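HIGH affinity ribose transport protein RBSD (Bacillus subtilis, PDB 1OGD) probably catalyses the interconversion of the beta-pyranose and beta-furanose forms of D-ribose in the cytoplasm, working as a homodecamer built from two pentamers. Local coordinates at residues D22-D28 with A121-A127; K66-E72 with E92-H98. All coordinates share one frame; numbering follows the deposited sequence.

Contact 1 of 2, residues D22-D28 with A121-A127; sequences DKIVIAD and ANCILQA. With RIP (beta-D-ribopyranose), chain G.
I24 and I26 pair with L125 and C123 in an antiparallel ladder, strands 23-27 and 123-127 running 4.7 Å apart; I24 and I26 each exchange two backbone hydrogen bonds with their partners, and A127 N adds one to D22 O. I24, I26, C123 and L125 share one face of the sheet, under helix 51-61. There the I26 CD1 methyl meets L125 CD1 at 3.9 Å and C123 SG at 4.1 Å. On the other face V25 CG2 touches I124 CG1 at 3.7 Å, and I124 CG2 lies against K23 CB at the same distance, while helix 98-104 covers I124. The two strands are the central pair of the six-stranded mixed sheet of the RbsD/FucU fold, and D28 and N122, at one end of the pair, contribute to the ribose pocket. D28 turns its CG between its own N and carbonyl carbon (chi1 57°), presenting both carboxylate oxygens to the sugar: RIP O3 donates to OD1 in a very short bond of 2.5 Å, RIP O2 to OD2 at 2.7 Å. G30 N also bonds OD2, and A121 N reaches OD1 weakly at 3.3 Å. The N122 amide lies close by, its plane turned 63° from the carboxylate.

Contact 2 of 2, residues K66-E72 with E92-H98; sequences KVIAAAE and EIEYLSH. With RIP (beta-D-ribopyranose), chain G.
K66 and E94 are joined by a salt bridge across two parallel strands, 66-70 and 92-96, whose axes run 4.7 Å apart at 27°. With CG anti to the backbone N (chi1 -179°) and the chain extended beyond it, the K66 methylenes lie alongside E92, pointing the same way, and NZ is carried to the E94 carboxylate. Its CB and CG pass over E92 O, CG at 3.4 Å; CD lies beside the E92 carboxylate, and CE approaches E94 OE1 and CB. At the tip NZ donates to E94 OE1 at 2.9 Å, arriving 53° out of the carboxylate plane, with E92 OE1 beyond salt-bridge range. A methionine in place of K66 has no ammonium group and would probably leave the E94 carboxylate without its charged mate. Backbone bonds alternate from V67 N to E92 O through to A71 N on L96 O, the ladder of a parallel pair in which helices 72-76 and 78-87 make the beta-alpha-beta crossover. I68 CG2 packs on L96 CD1 on the K66 face; on the other, A69 CB approaches Y95 CE2, and the ring edge of Y95 meets A70 O in plane. E72 bends at chi2, and its OE1 accepts the backbone N-H of H98 at 3.2 Å, on the syn side but tilted out of the carboxylate plane. A70 CB sits at the H98 ring edge, and H98 NE2 hydrogen-bonds RIP O1 at 2.8 Å. S97 N-caps helix 98-104, its OG also hydrogen-bonding E100, and Y120 packs edge-to-face with the H98 ring. Thus E72, just past strand 66-70, bonds the backbone of a residue that binds the sugar, and its negative charge would probably interact favourably with the dipole of helix 98-104 at its N-terminal end.

Contacts 1 and 2 are neighbours in one sheet, their centres 10 Å apart, and 66-72 with 92-98 is nested within the chain loop that 22-28 with 121-127 closes. Strand 123-127 joins them: I124 N lies 2.8 Å from I68 O and Q126 N 2.8 Å from K66 O, both probable hydrogen bonds, while I124 O packs on V67 CG1. Each contact sends residues at or just beyond the ends of its strands to the same ribose: D28 and N122 from contact 1, H98 from contact 2, with side chains of N122 and H98 about 4 Å apart and those of D28 and H98 about 6 Å. H20 of a neighbouring subunit, the inferred proton donor, also hydrogen-bonds this ribose through ND1.

Contact 1 of 2, residues D22-D28 with A121-A127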
ATOM      1  N   ASP A  22       2.076  -4.620 -27.531  1.00 27.44           N
ATOM      2  CA  ASP A  22       2.048  -5.195 -26.185  1.00 27.85           C
ATOM      3  C   ASP A  22       1.854  -6.699 -26.342  1.00 28.34           C
ATOM      4  O   ASP A  22       1.290  -7.159 -27.338  1.00 28.14           O
ATOM      5  CB  ASP A  22       0.909  -4.619 -25.336  1.00 27.51           C
ATOM      6  CG  ASP A  22       1.152  -3.173 -24.924  1.00 25.85           C
ATOM      7  OD1 ASP A  22       2.314  -2.714 -24.960  1.00 26.15           O
ATOM      8  OD2 ASP A  22       0.171  -2.502 -24.552  1.00 27.12           O
ATOM      9  N   LYS A  23       2.311  -7.459 -25.352  1.00 26.76           N
ATOM     10  CA  LYS A  23       2.227  -8.912 -25.412  1.00 27.16           C
ATOM     11  C   LYS A  23       1.557  -9.563 -24.212  1.00 27.86           C
ATOM     12  O   LYS A  23       1.667  -9.082 -23.080  1.00 27.60           O
ATOM     13  CB  LYS A  23       3.637  -9.494 -25.545  1.00 27.49           C
ATOM     14  CG  LYS A  23       4.451  -8.912 -26.690  1.00 30.10           C
ATOM     15  CD  LYS A  23       5.910  -9.314 -26.578  1.00 34.52           C
ATOM     16  CE  LYS A  23       6.750  -8.720 -27.703  1.00 38.88           C
ATOM     17  NZ  LYS A  23       6.658  -7.227 -27.776  1.00 39.59           N
ATOM     18  N   ILE A  24       0.843 -10.653 -24.473  1.00 26.68           N
ATOM     19  CA  ILE A  24       0.220 -11.426 -23.413  1.00 27.56           C
ATOM     20  C   ILE A  24       0.646 -12.859 -23.701  1.00 27.72           C
ATOM     21  O   ILE A  24       0.973 -13.196 -24.840  1.00 26.32           O
ATOM     22  CB  ILE A  24      -1.329 -11.333 -23.393  1.00 30.17           C
ATOM     23  CG1 ILE A  24      -1.922 -11.924 -24.665  1.00 32.62           C
ATOM     24  CG2 ILE A  24      -1.766  -9.886 -23.205  1.00 31.44           C
ATOM     25  CD1 ILE A  24      -3.434 -12.018 -24.610  1.00 34.84           C
ATOM     26  N   VAL A  25       0.652 -13.698 -22.675  1.00 26.80           N
ATOM     27  CA  VAL A  25       1.071 -15.079 -22.841  1.00 26.63           C
ATOM     28  C   VAL A  25      -0.040 -16.050 -22.469  1.00 26.94           C
ATOM     29  O   VAL A  25      -0.759 -15.832 -21.497  1.00 28.74           O
ATOM     30  CB  VAL A  25       2.309 -15.382 -21.947  1.00 26.51           C
ATOM     31  CG1 VAL A  25       2.780 -16.823 -22.156  1.00 25.28           C
ATOM     32  CG2 VAL A  25       3.432 -14.403 -22.262  1.00 24.66           C
ATOM     33  N   ILE A  26      -0.199 -17.102 -23.267  1.00 25.33           N
ATOM     34  CA  ILE A  26      -1.176 -18.144 -22.974  1.00 25.45           C
ATOM     35  C   ILE A  26      -0.253 -19.296 -22.628  1.00 25.76           C
ATOM     36  O   ILE A  26       0.615 -19.658 -23.421  1.00 25.76           O
ATOM     37  CB  ILE A  26      -2.034 -18.514 -24.195  1.00 27.04           C
ATOM     38  CG1 ILE A  26      -2.865 -17.304 -24.630  1.00 28.69           C
ATOM     39  CG2 ILE A  26      -2.972 -19.658 -23.830  1.00 24.90           C
ATOM     40  CD1 ILE A  26      -3.593 -17.497 -25.951  1.00 32.58           C
ATOM     41  N   ALA A  27      -0.424 -19.874 -21.448  1.00 26.52           N
ATOM     42  CA  ALA A  27       0.483 -20.929 -21.024  1.00 25.94           C
ATOM     43  C   ALA A  27      -0.160 -22.224 -20.594  1.00 26.06           C
ATOM     44  O   ALA A  27      -1.340 -22.260 -20.249  1.00 26.14           O
ATOM     45  CB  ALA A  27       1.354 -20.403 -19.882  1.00 25.65           C
ATOM     46  N   ASP A  28       0.630 -23.296 -20.623  1.00 26.55           N
ATOM     47  CA  ASP A  28       0.150 -24.584 -20.153  1.00 26.82           C
ATOM     48  C   ASP A  28       0.334 -24.535 -18.636  1.00 27.58           C
ATOM     49  O   ASP A  28       0.846 -23.542 -18.108  1.00 26.60           O
ATOM     50  CB  ASP A  28       0.927 -25.749 -20.796  1.00 29.52           C
ATOM     51  CG  ASP A  28       2.435 -25.684 -20.560  1.00 28.53           C
ATOM     52  OD1 ASP A  28       3.176 -25.946 -21.534  1.00 26.55           O
ATOM     53  OD2 ASP A  28       2.883 -25.403 -19.424  1.00 26.18           O
ATOM     54  N   ALA A 121       2.880 -26.149 -24.774  1.00 27.83           N
ATOM     55  CA  ALA A 121       1.640 -25.566 -25.255  1.00 28.51           C
ATOM     56  C   ALA A 121       1.576 -24.140 -24.705  1.00 27.55           C
ATOM     57  O   ALA A 121       0.763 -23.845 -23.832  1.00 25.93           O
ATOM     58  CB  ALA A 121       0.447 -26.373 -24.763  1.00 26.25           C
ATOM     59  N   ASN A 122       2.459 -23.276 -25.208  1.00 28.51           N
ATOM     60  CA  ASN A 122       2.517 -21.875 -24.792  1.00 28.86           C
ATOM     61  C   ASN A 122       2.735 -20.983 -26.006  1.00 29.47           C
ATOM     62  O   ASN A 122       3.385 -21.378 -26.969  1.00 31.02           O
ATOM     63  CB  ASN A 122       3.690 -21.602 -23.834  1.00 28.32           C
ATOM     64  CG  ASN A 122       3.812 -22.625 -22.725  1.00 30.26           C
ATOM     65  OD1 ASN A 122       4.662 -23.515 -22.784  1.00 32.25           O
ATOM     66  ND2 ASN A 122       2.971 -22.504 -21.704  1.00 28.72           N
ATOM     67  N   CYS A 123       2.201 -19.771 -25.961  1.00 29.49           N
ATOM     68  CA  CYS A 123       2.424 -18.835 -27.052  1.00 30.44           C
ATOM     69  C   CYS A 123       2.229 -17.402 -26.589  1.00 28.86           C
ATOM     70  O   CYS A 123       1.492 -17.133 -25.642  1.00 29.59           O
ATOM     71  CB  CYS A 123       1.497 -19.127 -28.237  1.00 29.88           C
ATOM     72  SG  CYS A 123      -0.213 -18.666 -27.988  1.00 32.07           S
ATOM     73  N   ILE A 124       2.915 -16.493 -27.266  1.00 29.07           N
ATOM     74  CA  ILE A 124       2.824 -15.075 -26.974  1.00 30.13           C
ATOM     75  C   ILE A 124       2.067 -14.416 -28.119  1.00 31.22           C
ATOM     76  O   ILE A 124       2.400 -14.621 -29.292  1.00 30.83           O
ATOM     77  CB  ILE A 124       4.226 -14.431 -26.881  1.00 30.13           C
ATOM     78  CG1 ILE A 124       4.922 -14.887 -25.597  1.00 31.16           C
ATOM     79  CG2 ILE A 124       4.112 -12.911 -26.934  1.00 30.20           C
ATOM     80  CD1 ILE A 124       6.370 -14.428 -25.493  1.00 32.49           C
ATOM     81  N   LEU A 125       1.036 -13.649 -27.783  1.00 30.21           N
ATOM     82  CA  LEU A 125       0.269 -12.941 -28.802  1.00 29.37           C
ATOM     83  C   LEU A 125       0.696 -11.483 -28.746  1.00 29.45           C
ATOM     84  O   LEU A 125       0.623 -10.849 -27.691  1.00 29.23           O
ATOM     85  CB  LEU A 125      -1.234 -13.047 -28.531  1.00 28.83           C
ATOM     86  CG  LEU A 125      -1.838 -14.447 -28.436  1.00 30.27           C
ATOM     87  CD1 LEU A 125      -3.337 -14.334 -28.204  1.00 29.05           C
ATOM     88  CD2 LEU A 125      -1.546 -15.226 -29.709  1.00 31.95           C
ATOM     89  N   GLN A 126       1.164 -10.959 -29.872  1.00 29.21           N
ATOM     90  CA  GLN A 126       1.590  -9.570 -29.937  1.00 29.55           C
ATOM     91  C   GLN A 126       0.465  -8.738 -30.537  1.00 30.84           C
ATOM     92  O   GLN A 126       0.023  -8.983 -31.663  1.00 30.50           O
ATOM     93  CB  GLN A 126       2.853  -9.436 -30.785  1.00 31.25           C
ATOM     94  CG  GLN A 126       3.543  -8.093 -30.621  1.00 33.75           C
ATOM     95  CD  GLN A 126       4.844  -8.009 -31.388  1.00 36.56           C
ATOM     96  OE1 GLN A 126       4.877  -7.549 -32.530  1.00 38.72           O
ATOM     97  NE2 GLN A 126       5.927  -8.469 -30.768  1.00 36.15           N
ATOM     98  N   ALA A 127       0.007  -7.753 -29.770  1.00 30.11           N
ATOM     99  CA  ALA A 127      -1.091  -6.884 -30.175  1.00 30.07           C
ATOM    100  C   ALA A 127      -0.851  -6.073 -31.442  1.00 30.05           C
ATOM    101  O   ALA A 127       0.208  -5.477 -31.628  1.00 28.44           O
ATOM    102  CB  ALA A 127      -1.448  -5.942 -29.029  1.00 29.00           C
TER
HETATM  103  C1  RIP G1134       7.527 -25.603 -18.751  1.00 39.76           C
HETATM  104  C2  RIP G1134       6.320 -25.676 -19.652  1.00 37.21           C
HETATM  105  C3  RIP G1134       6.712 -26.315 -20.976  1.00 39.24           C
HETATM  106  C4  RIP G1134       7.391 -27.672 -20.831  1.00 39.61           C
HETATM  107  C5  RIP G1134       8.588 -27.491 -19.905  1.00 40.55           C
HETATM  108  O1  RIP G1134       8.466 -24.657 -19.221  1.00 41.81           O
HETATM  109  O2  RIP G1134       5.334 -26.436 -18.988  1.00 35.15           O
HETATM  110  O3  RIP G1134       5.595 -26.414 -21.820  1.00 38.13           O
HETATM  111  O4  RIP G1134       6.518 -28.622 -20.251  1.00 40.64           O
HETATM  112  O5  RIP G1134       8.231 -26.870 -18.651  1.00 39.91           O

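Contact 2 of 2, residues K66-E72 with E92-H98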
ATOM      1  N   LYS A  66       1.202 -10.756 -34.539  1.00 36.69           N
ATOM      2  CA  LYS A  66       2.309 -11.706 -34.546  1.00 35.54           C
ATOM      3  C   LYS A  66       2.191 -12.687 -33.387  1.00 36.26           C
ATOM      4  O   LYS A  66       1.822 -12.306 -32.274  1.00 35.71           O
ATOM      5  CB  LYS A  66       3.639 -10.957 -34.456  1.00 36.85           C
ATOM      6  CG  LYS A  66       4.871 -11.842 -34.484  1.00 38.82           C
ATOM      7  CD  LYS A  66       6.126 -10.995 -34.351  1.00 41.97           C
ATOM      8  CE  LYS A  66       7.383 -11.845 -34.358  1.00 44.11           C
ATOM      9  NZ  LYS A  66       8.610 -11.016 -34.186  1.00 43.76           N
ATOM     10  N   VAL A  67       2.498 -13.950 -33.662  1.00 34.69           N
ATOM     11  CA  VAL A  67       2.434 -14.998 -32.655  1.00 35.16           C
ATOM     12  C   VAL A  67       3.838 -15.554 -32.465  1.00 36.92           C
ATOM     13  O   VAL A  67       4.608 -15.653 -33.423  1.00 37.78           O
ATOM     14  CB  VAL A  67       1.502 -16.146 -33.092  1.00 36.25           C
ATOM     15  CG1 VAL A  67       1.336 -17.142 -31.957  1.00 35.13           C
ATOM     16  CG2 VAL A  67       0.146 -15.589 -33.519  1.00 35.17           C
ATOM     17  N   ILE A  68       4.173 -15.907 -31.229  1.00 36.24           N
ATOM     18  CA  ILE A  68       5.491 -16.449 -30.927  1.00 35.55           C
ATOM     19  C   ILE A  68       5.341 -17.713 -30.096  1.00 35.45           C
ATOM     20  O   ILE A  68       4.660 -17.716 -29.071  1.00 35.13           O
ATOM     21  CB  ILE A  68       6.347 -15.425 -30.148  1.00 35.49           C
ATOM     22  CG1 ILE A  68       6.435 -14.122 -30.941  1.00 34.99           C
ATOM     23  CG2 ILE A  68       7.743 -15.979 -29.905  1.00 34.66           C
ATOM     24  CD1 ILE A  68       7.123 -12.996 -30.206  1.00 36.10           C
ATOM     25  N   ALA A  69       5.963 -18.792 -30.556  1.00 35.35           N
ATOM     26  CA  ALA A  69       5.912 -20.069 -29.854  1.00 35.30           C
ATOM     27  C   ALA A  69       7.313 -20.669 -29.837  1.00 35.17           C
ATOM     28  O   ALA A  69       8.210 -20.179 -30.516  1.00 35.43           O
ATOM     29  CB  ALA A  69       4.939 -21.014 -30.551  1.00 33.85           C
ATOM     30  N   ALA A  70       7.505 -21.721 -29.053  1.00 36.36           N
ATOM     31  CA  ALA A  70       8.808 -22.370 -28.978  1.00 37.58           C
ATOM     32  C   ALA A  70       8.902 -23.427 -30.076  1.00 38.55           C
ATOM     33  O   ALA A  70       7.943 -24.161 -30.321  1.00 37.93           O
ATOM     34  CB  ALA A  70       9.002 -23.015 -27.606  1.00 36.25           C
ATOM     35  N   ALA A  71      10.054 -23.496 -30.735  1.00 39.96           N
ATOM     36  CA  ALA A  71      10.268 -24.468 -31.804  1.00 42.60           C
ATOM     37  C   ALA A  71       9.913 -25.874 -31.321  1.00 43.66           C
ATOM     38  O   ALA A  71       9.307 -26.662 -32.050  1.00 44.70           O
ATOM     39  CB  ALA A  71      11.723 -24.424 -32.266  1.00 41.53           C
ATOM     40  N   GLU A  72      10.283 -26.169 -30.079  1.00 44.39           N
ATOM     41  CA  GLU A  72      10.021 -27.467 -29.474  1.00 45.17           C
ATOM     42  C   GLU A  72       8.587 -27.954 -29.635  1.00 46.17           C
ATOM     43  O   GLU A  72       8.337 -29.162 -29.631  1.00 47.35           O
ATOM     44  CB  GLU A  72      10.360 -27.442 -27.979  1.00 45.59           C
ATOM     45  CG  GLU A  72      11.839 -27.311 -27.650  1.00 45.83           C
ATOM     46  CD  GLU A  72      12.370 -25.905 -27.819  1.00 47.19           C
ATOM     47  OE1 GLU A  72      13.547 -25.679 -27.469  1.00 48.61           O
ATOM     48  OE2 GLU A  72      11.621 -25.025 -28.297  1.00 46.98           O
ATOM     49  N   GLU A  92       1.881 -13.426 -38.533  1.00 59.30           N
ATOM     50  CA  GLU A  92       3.247 -13.910 -38.657  1.00 58.26           C
ATOM     51  C   GLU A  92       3.567 -14.792 -37.449  1.00 56.67           C
ATOM     52  O   GLU A  92       3.452 -14.353 -36.305  1.00 54.99           O
ATOM     53  CB  GLU A  92       4.212 -12.726 -38.695  1.00 59.15           C
ATOM     54  CG  GLU A  92       5.673 -13.114 -38.596  1.00 62.01           C
ATOM     55  CD  GLU A  92       6.573 -11.911 -38.424  1.00 63.81           C
ATOM     56  OE1 GLU A  92       7.803 -12.100 -38.316  1.00 65.57           O
ATOM     57  OE2 GLU A  92       6.049 -10.776 -38.394  1.00 65.29           O
ATOM     58  N   ILE A  93       3.960 -16.034 -37.704  1.00 54.68           N
ATOM     59  CA  ILE A  93       4.292 -16.950 -36.622  1.00 53.25           C
ATOM     60  C   ILE A  93       5.798 -17.155 -36.537  1.00 52.73           C
ATOM     61  O   ILE A  93       6.420 -17.666 -37.466  1.00 53.97           O
ATOM     62  CB  ILE A  93       3.606 -18.312 -36.817  1.00 52.63           C
ATOM     63  CG1 ILE A  93       2.090 -18.121 -36.845  1.00 52.68           C
ATOM     64  CG2 ILE A  93       3.988 -19.257 -35.689  1.00 52.63           C
ATOM     65  CD1 ILE A  93       1.314 -19.404 -37.046  1.00 53.08           C
ATOM     66  N   GLU A  94       6.378 -16.750 -35.414  1.00 51.26           N
ATOM     67  CA  GLU A  94       7.810 -16.878 -35.196  1.00 49.77           C
ATOM     68  C   GLU A  94       8.115 -17.934 -34.131  1.00 48.93           C
ATOM     69  O   GLU A  94       7.443 -18.004 -33.098  1.00 46.73           O
ATOM     70  CB  GLU A  94       8.388 -15.521 -34.787  1.00 49.89           C
ATOM     71  CG  GLU A  94       9.857 -15.547 -34.416  1.00 54.39           C
ATOM     72  CD  GLU A  94      10.390 -14.172 -34.056  1.00 56.31           C
ATOM     73  OE1 GLU A  94       9.736 -13.472 -33.255  1.00 58.52           O
ATOM     74  OE2 GLU A  94      11.465 -13.791 -34.565  1.00 58.18           O
ATOM     75  N   TYR A  95       9.124 -18.762 -34.396  1.00 47.69           N
ATOM     76  CA  TYR A  95       9.527 -19.808 -33.465  1.00 46.13           C
ATOM     77  C   TYR A  95      10.902 -19.530 -32.886  1.00 46.72           C
ATOM     78  O   TYR A  95      11.812 -19.101 -33.594  1.00 47.53           O
ATOM     79  CB  TYR A  95       9.550 -21.174 -34.150  1.00 45.17           C
ATOM     80  CG  TYR A  95       8.191 -21.672 -34.558  1.00 43.70           C
ATOM     81  CD1 TYR A  95       7.620 -21.286 -35.769  1.00 43.51           C
ATOM     82  CD2 TYR A  95       7.464 -22.512 -33.723  1.00 42.91           C
ATOM     83  CE1 TYR A  95       6.351 -21.727 -36.135  1.00 43.80           C
ATOM     84  CE2 TYR A  95       6.198 -22.957 -34.076  1.00 43.42           C
ATOM     85  CZ  TYR A  95       5.647 -22.561 -35.284  1.00 43.69           C
ATOM     86  OH  TYR A  95       4.389 -22.999 -35.630  1.00 44.32           O
ATOM     87  N   LEU A  96      11.043 -19.781 -31.590  1.00 45.68           N
ATOM     88  CA  LEU A  96      12.302 -19.572 -30.893  1.00 44.85           C
ATOM     89  C   LEU A  96      12.520 -20.769 -29.991  1.00 43.16           C
ATOM     90  O   LEU A  96      11.616 -21.578 -29.797  1.00 42.88           O
ATOM     91  CB  LEU A  96      12.233 -18.311 -30.031  1.00 46.48           C
ATOM     92  CG  LEU A  96      11.815 -17.004 -30.698  1.00 47.34           C
ATOM     93  CD1 LEU A  96      11.700 -15.927 -29.635  1.00 48.95           C
ATOM     94  CD2 LEU A  96      12.831 -16.611 -31.754  1.00 49.66           C
ATOM     95  N   SER A  97      13.719 -20.887 -29.439  1.00 42.59           N
ATOM     96  CA  SER A  97      13.998 -21.985 -28.530  1.00 42.91           C
ATOM     97  C   SER A  97      13.171 -21.682 -27.287  1.00 41.69           C
ATOM     98  O   SER A  97      12.829 -20.526 -27.036  1.00 40.53           O
ATOM     99  CB  SER A  97      15.487 -22.024 -28.176  1.00 43.80           C
ATOM    100  OG  SER A  97      15.882 -20.842 -27.499  1.00 46.78           O
ATOM    101  N   HIS A  98      12.842 -22.711 -26.518  1.00 41.23           N
ATOM    102  CA  HIS A  98      12.051 -22.518 -25.310  1.00 40.35           C
ATOM    103  C   HIS A  98      12.725 -21.545 -24.346  1.00 40.24           C
ATOM    104  O   HIS A  98      12.051 -20.792 -23.644  1.00 40.96           O
ATOM    105  CB  HIS A  98      11.821 -23.854 -24.607  1.00 38.71           C
ATOM    106  CG  HIS A  98      10.893 -23.763 -23.438  1.00 39.00           C
ATOM    107  ND1 HIS A  98       9.557 -23.447 -23.573  1.00 38.32           N
ATOM    108  CD2 HIS A  98      11.108 -23.932 -22.113  1.00 37.98           C
ATOM    109  CE1 HIS A  98       8.990 -23.427 -22.379  1.00 38.72           C
ATOM    110  NE2 HIS A  98       9.909 -23.718 -21.476  1.00 38.61           N
TER
HETATM  111  C1  RIP G1134       7.527 -25.603 -18.751  1.00 39.76           C
HETATM  112  C2  RIP G1134       6.320 -25.676 -19.652  1.00 37.21           C
HETATM  113  C3  RIP G1134       6.712 -26.315 -20.976  1.00 39.24           C
HETATM  114  C4  RIP G1134       7.391 -27.672 -20.831  1.00 39.61           C
HETATM  115  C5  RIP G1134       8.588 -27.491 -19.905  1.00 40.55           C
HETATM  116  O1  RIP G1134       8.466 -24.657 -19.221  1.00 41.81           O
HETATM  117  O2  RIP G1134       5.334 -26.436 -18.988  1.00 35.15           O
HETATM  118  O3  RIP G1134       5.595 -26.414 -21.820  1.00 38.13           O
HETATM  119  O4  RIP G1134       6.518 -28.622 -20.251  1.00 40.64           O
HETATM  120  O5  RIP G1134       8.231 -26.870 -18.651  1.00 39.91           O